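Unknown protein (PDB 2NYI) is of unknown function but carries tandem ACT domains, folds that in related proteins often bind small regulatory ligands such as amino acids. Local coordinates at residues Ser13-Val16 with His20-Ser23; Arg92-Tyr97 with Pro150-Val155. All coordinates share one frame; numbering follows the deposited sequence.

Contact 1 (Ser13-Val16 with His20-Ser23); sequences SDRV and HDFS
A surface salt bridge between R15 and D21 bridges the loop between strand 4-13 and helix 18-28, the first strand-to-helix connection of the N-terminal ACT domain; in relatives this loop often takes part in ligand binding. Both terminal guanidinium nitrogens converge on a single carboxylate oxygen: R15 NH2 lies 2.9 Å from D21 OD2, with an N-H...O angle of 141°, while the bond from R15 NH1 to D21 OD2, at 3.1 Å, is bent further and weak. The oxygen receives NH2 through its anti lone pair, and with the guanidinium and carboxylate planes 49° apart this is a forked grip on one oxygen, not a two-oxygen, coplanar pairing. The side chain of R15 starts between its own N and carbonyl carbon (chi1 61°) and then runs extended to NE, which carries the charged end across to the helix. Back within the loop, R15 NH1 also donates to V16 O over 3.0 Å, so the guanidinium is held from both loop backbone and helix, restricting its rotation. L69, from another loop, packs against both R15 and D21. Because the pair is only partly shielded from solvent and its bonds are bent, its electrostatic contribution is probably modest; it links the loop to the helix's first turn.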
loop_
_atom_site.group_PDB
_atom_site.type_symbol
_atom_site.label_atom_id
_atom_site.label_comp_id
_atom_site.label_asym_id
_atom_site.label_seq_id
_atom_site.Cartn_x
_atom_site.Cartn_y
_atom_site.Cartn_z
ATOM N N SER A 13 5.915 -12.979 1.686
ATOM C CA SER A 13 5.020 -13.323 2.793
ATOM C C SER A 13 5.341 -12.464 3.998
ATOM O O SER A 13 6.516 -12.247 4.338
ATOM C CB SER A 13 5.144 -14.804 3.166
ATOM O OG SER A 13 4.908 -15.600 2.019
ATOM N N ASP A 14 4.295 -11.974 4.648
ATOM C CA ASP A 14 4.443 -11.089 5.800
ATOM C C ASP A 14 5.045 -11.795 7.018
ATOM O O ASP A 14 4.770 -12.986 7.305
ATOM C CB ASP A 14 3.102 -10.455 6.164
ATOM C CG ASP A 14 3.249 -9.289 7.129
ATOM O OD1 ASP A 14 4.255 -8.548 7.029
ATOM O OD2 ASP A 14 2.360 -9.107 7.984
ATOM N N ARG A 15 5.858 -11.034 7.740
ATOM C CA ARG A 15 6.411 -11.478 9.023
ATOM C C ARG A 15 6.896 -10.230 9.752
ATOM O O ARG A 15 7.077 -9.179 9.142
ATOM C CB ARG A 15 7.559 -12.466 8.808
ATOM C CG ARG A 15 8.744 -11.893 8.028
ATOM C CD ARG A 15 10.043 -12.581 8.346
ATOM N NE ARG A 15 11.134 -12.137 7.472
ATOM C CZ ARG A 15 11.937 -11.100 7.697
ATOM N NH1 ARG A 15 11.804 -10.353 8.783
ATOM N NH2 ARG A 15 12.894 -10.817 6.810
ATOM N N VAL A 16 7.113 -10.347 11.062
ATOM C CA VAL A 16 7.647 -9.234 11.823
ATOM C C VAL A 16 9.070 -8.958 11.321
ATOM O O VAL A 16 9.820 -9.898 11.012
ATOM C CB VAL A 16 7.620 -9.533 13.346
ATOM C CG1 VAL A 16 8.449 -8.517 14.119
ATOM C CG2 VAL A 16 6.173 -9.526 13.854
ATOM N N HIS A 20 12.126 -3.435 9.112
ATOM C CA HIS A 20 13.398 -3.244 9.804
ATOM C C HIS A 20 14.602 -3.783 9.022
ATOM O O HIS A 20 15.631 -3.094 8.902
ATOM C CB HIS A 20 13.386 -3.790 11.226
ATOM C CG HIS A 20 14.703 -3.603 11.914
ATOM N ND1 HIS A 20 15.527 -4.658 12.224
ATOM C CD2 HIS A 20 15.393 -2.479 12.225
ATOM C CE1 HIS A 20 16.645 -4.196 12.763
ATOM N NE2 HIS A 20 16.589 -2.878 12.775
ATOM N N ASP A 21 14.481 -5.006 8.516
ATOM C CA ASP A 21 15.582 -5.651 7.777
ATOM C C ASP A 21 15.943 -4.838 6.551
ATOM O O ASP A 21 17.123 -4.632 6.253
ATOM C CB ASP A 21 15.218 -7.090 7.397
ATOM C CG ASP A 21 15.188 -8.026 8.600
ATOM O OD1 ASP A 21 15.681 -7.656 9.688
ATOM O OD2 ASP A 21 14.656 -9.140 8.455
ATOM N N PHE A 22 14.905 -4.371 5.851
ATOM C CA PHE A 22 15.036 -3.491 4.676
ATOM C C PHE A 22 15.816 -2.209 5.024
ATOM O O PHE A 22 16.796 -1.839 4.347
ATOM C CB PHE A 22 13.620 -3.144 4.167
ATOM C CG PHE A 22 13.605 -2.254 2.958
ATOM C CD1 PHE A 22 13.486 -2.793 1.684
ATOM C CD2 PHE A 22 13.687 -0.868 3.099
ATOM C CE1 PHE A 22 13.453 -1.949 0.558
ATOM C CE2 PHE A 22 13.663 -0.029 1.979
ATOM C CZ PHE A 22 13.555 -0.583 0.712
ATOM N N SER A 23 15.378 -1.556 6.101
ATOM C CA SER A 23 15.925 -0.266 6.542
ATOM C C SER A 23 17.354 -0.424 7.037
ATOM O O SER A 23 18.219 0.421 6.765
ATOM C CB SER A 23 15.049 0.289 7.671
ATOM O OG SER A 23 13.746 0.530 7.168
#

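Contact 2 (Arg92-Tyr97 with Pro150-Val155); sequences REYELY and PLYQEV
Y152 and Y94 meet ring against ring between helix 152-166 and strand 91-99. Along 150-155, L151 offers its O to the backbone N of V155 (2.9 Å). Y152 then makes the contact: its CB points toward the strand, and with CG anti to the backbone N (chi1 177°) the ring lies alongside that of Y94. Its CD1 comes within 3.4 Å of Y94 CE1, and Y152 CE1 lies 3.9 Å from that same carbon. The ring planes are 17° apart, yet the centroids are separated by 5.5 Å: the rings are nearly parallel but strongly offset, and one flank of each does the touching. The phenol oxygen of Y152 is held by a hydrogen bond to L172 O on strand 169-174. Further on, V155 packs on L172 and F147. Y94 itself stacks on F147 and touches V145 and E174. Cutting Y94 back to an alanine is likely to deprive both Y152 CD1 and the F147 ring of an aromatic neighbour, opening a gap between strand and helix. The tyrosine pair thus sits between helix 152-166 and the inner strand 91-99, with strands 137-148 and 169-174 flanking that strand, while L96 of the same strand packs against helix 106-116, the other helix of this half.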
loop_
_atom_site.group_PDB
_atom_site.type_symbol
_atom_site.label_atom_id
_atom_site.label_comp_id
_atom_site.label_asym_id
_atom_site.label_seq_id
_atom_site.Cartn_x
_atom_site.Cartn_y
_atom_site.Cartn_z
ATOM N N ARG A 92 -5.765 17.017 -11.347
ATOM C CA ARG A 92 -6.030 17.269 -9.925
ATOM C C ARG A 92 -6.309 15.923 -9.230
ATOM O O ARG A 92 -6.649 14.931 -9.890
ATOM C CB ARG A 92 -7.220 18.232 -9.739
ATOM C CG ARG A 92 -7.004 19.691 -10.264
ATOM C CD ARG A 92 -5.863 20.413 -9.540
ATOM N NE ARG A 92 -5.706 21.789 -10.041
ATOM C CZ ARG A 92 -5.013 22.144 -11.121
ATOM N NH1 ARG A 92 -4.386 21.232 -11.857
ATOM N NH2 ARG A 92 -4.957 23.434 -11.475
ATOM N N GLU A 93 -6.152 15.892 -7.910
ATOM C CA GLU A 93 -6.433 14.680 -7.167
ATOM C C GLU A 93 -7.753 14.822 -6.447
ATOM O O GLU A 93 -8.166 15.942 -6.069
ATOM C CB GLU A 93 -5.283 14.356 -6.219
ATOM C CG GLU A 93 -4.001 14.066 -6.980
ATOM C CD GLU A 93 -2.901 13.487 -6.101
ATOM O OE1 GLU A 93 -2.883 13.771 -4.889
ATOM O OE2 GLU A 93 -2.039 12.760 -6.636
ATOM N N TYR A 94 -8.412 13.680 -6.280
ATOM C CA TYR A 94 -9.755 13.604 -5.758
ATOM C C TYR A 94 -9.814 12.409 -4.833
ATOM O O TYR A 94 -9.216 11.362 -5.112
ATOM C CB TYR A 94 -10.764 13.373 -6.884
ATOM C CG TYR A 94 -10.818 14.506 -7.890
ATOM C CD1 TYR A 94 -11.753 15.516 -7.769
ATOM C CD2 TYR A 94 -9.923 14.556 -8.948
ATOM C CE1 TYR A 94 -11.801 16.576 -8.684
ATOM C CE2 TYR A 94 -9.935 15.643 -9.862
ATOM C CZ TYR A 94 -10.887 16.627 -9.726
ATOM O OH TYR A 94 -10.929 17.673 -10.642
ATOM N N GLU A 95 -10.551 12.571 -3.754
ATOM C CA GLU A 95 -10.796 11.467 -2.831
ATOM C C GLU A 95 -12.119 10.842 -3.259
ATOM O O GLU A 95 -13.121 11.546 -3.469
ATOM C CB GLU A 95 -10.857 11.964 -1.384
ATOM C CG GLU A 95 -9.495 12.394 -0.827
ATOM C CD GLU A 95 -8.544 11.209 -0.568
ATOM O OE1 GLU A 95 -9.015 10.047 -0.466
ATOM O OE2 GLU A 95 -7.319 11.445 -0.452
ATOM N N LEU A 96 -12.095 9.528 -3.425
ATOM C CA LEU A 96 -13.253 8.778 -3.877
ATOM C C LEU A 96 -13.663 7.816 -2.772
ATOM O O LEU A 96 -12.814 7.102 -2.201
ATOM C CB LEU A 96 -12.908 8.037 -5.180
ATOM C CG LEU A 96 -13.872 6.966 -5.724
ATOM C CD1 LEU A 96 -15.141 7.608 -6.272
ATOM C CD2 LEU A 96 -13.193 6.207 -6.826
ATOM N N TYR A 97 -14.955 7.792 -2.458
ATOM C CA TYR A 97 -15.460 6.892 -1.417
ATOM C C TYR A 97 -16.696 6.185 -1.951
ATOM O O TYR A 97 -17.538 6.814 -2.600
ATOM C CB TYR A 97 -15.829 7.656 -0.140
ATOM C CG TYR A 97 -14.752 8.574 0.384
ATOM C CD1 TYR A 97 -13.707 8.083 1.178
ATOM C CD2 TYR A 97 -14.773 9.940 0.088
ATOM C CE1 TYR A 97 -12.710 8.934 1.662
ATOM C CE2 TYR A 97 -13.788 10.796 0.569
ATOM C CZ TYR A 97 -12.760 10.288 1.352
ATOM O OH TYR A 97 -11.787 11.145 1.821
ATOM N N PRO A 150 -11.276 19.356 -15.805
ATOM C CA PRO A 150 -12.491 19.572 -16.619
ATOM C C PRO A 150 -13.404 18.340 -16.738
ATOM O O PRO A 150 -14.575 18.489 -17.081
ATOM C CB PRO A 150 -11.928 19.919 -18.004
ATOM C CG PRO A 150 -10.577 20.528 -17.717
ATOM C CD PRO A 150 -10.050 19.661 -16.575
ATOM N N LEU A 151 -12.865 17.149 -16.482
ATOM C CA LEU A 151 -13.641 15.898 -16.570
ATOM C C LEU A 151 -14.485 15.600 -15.324
ATOM O O LEU A 151 -15.218 14.604 -15.310
ATOM C CB LEU A 151 -12.711 14.694 -16.826
ATOM C CG LEU A 151 -11.748 14.706 -18.019
ATOM C CD1 LEU A 151 -10.998 13.387 -18.174
ATOM C CD2 LEU A 151 -12.456 15.070 -19.321
ATOM N N TYR A 152 -14.383 16.433 -14.288
ATOM C CA TYR A 152 -15.027 16.142 -12.989
ATOM C C TYR A 152 -16.508 15.812 -13.163
ATOM O O TYR A 152 -16.960 14.757 -12.724
ATOM C CB TYR A 152 -14.864 17.311 -12.018
ATOM C CG TYR A 152 -15.561 17.109 -10.674
ATOM C CD1 TYR A 152 -15.043 16.216 -9.727
ATOM C CD2 TYR A 152 -16.735 17.800 -10.358
ATOM C CE1 TYR A 152 -15.680 16.021 -8.484
ATOM C CE2 TYR A 152 -17.380 17.612 -9.119
ATOM C CZ TYR A 152 -16.834 16.722 -8.190
ATOM O OH TYR A 152 -17.441 16.523 -6.965
ATOM N N GLN A 153 -17.253 16.703 -13.825
ATOM C CA GLN A 153 -18.703 16.512 -13.924
ATOM C C GLN A 153 -19.065 15.223 -14.661
ATOM O O GLN A 153 -19.940 14.472 -14.206
ATOM C CB GLN A 153 -19.424 17.742 -14.508
ATOM C CG GLN A 153 -20.961 17.635 -14.449
ATOM C CD GLN A 153 -21.480 17.175 -13.079
ATOM O OE1 GLN A 153 -21.253 17.834 -12.055
ATOM N NE2 GLN A 153 -22.180 16.035 -13.061
ATOM N N GLU A 154 -18.378 14.924 -15.761
ATOM C CA GLU A 154 -18.697 13.679 -16.474
ATOM C C GLU A 154 -18.302 12.411 -15.717
ATOM O O GLU A 154 -18.953 11.367 -15.868
ATOM C CB GLU A 154 -18.139 13.668 -17.892
ATOM C CG GLU A 154 -16.669 13.444 -18.025
ATOM C CD GLU A 154 -16.209 13.781 -19.428
ATOM O OE1 GLU A 154 -16.437 14.935 -19.853
ATOM O OE2 GLU A 154 -15.649 12.893 -20.102
ATOM N N VAL A 155 -17.232 12.495 -14.924
ATOM C CA VAL A 155 -16.865 11.406 -14.000
ATOM C C VAL A 155 -17.989 11.184 -12.988
ATOM O O VAL A 155 -18.452 10.034 -12.810
ATOM C CB VAL A 155 -15.523 11.681 -13.282
ATOM C CG1 VAL A 155 -15.252 10.626 -12.174
ATOM C CG2 VAL A 155 -14.371 11.690 -14.308
#

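Overall arrangement
Contact 1 and contact 2 lie on opposite sides of the chain's centre, one in each half of the tandem protein; their centres are 36 Å apart and their nearest atoms about 22 Å, so they do not touch. Each half has a four-stranded antiparallel sheet of order 2-3-1-4, the ACT arrangement. Contact 1 joins the first strand's exit loop to the first helix of its half, whereas contact 2 joins the first strand of its half to the second helix. Polar bonding at the surface carries the former, partly buried aromatic packing the latter. E108 of the second subunit is hydrogen-bonded to H20 in contact 1, but that subunit leaves contact 2 untouched. With the function unknown, neither contact can be assigned to a site.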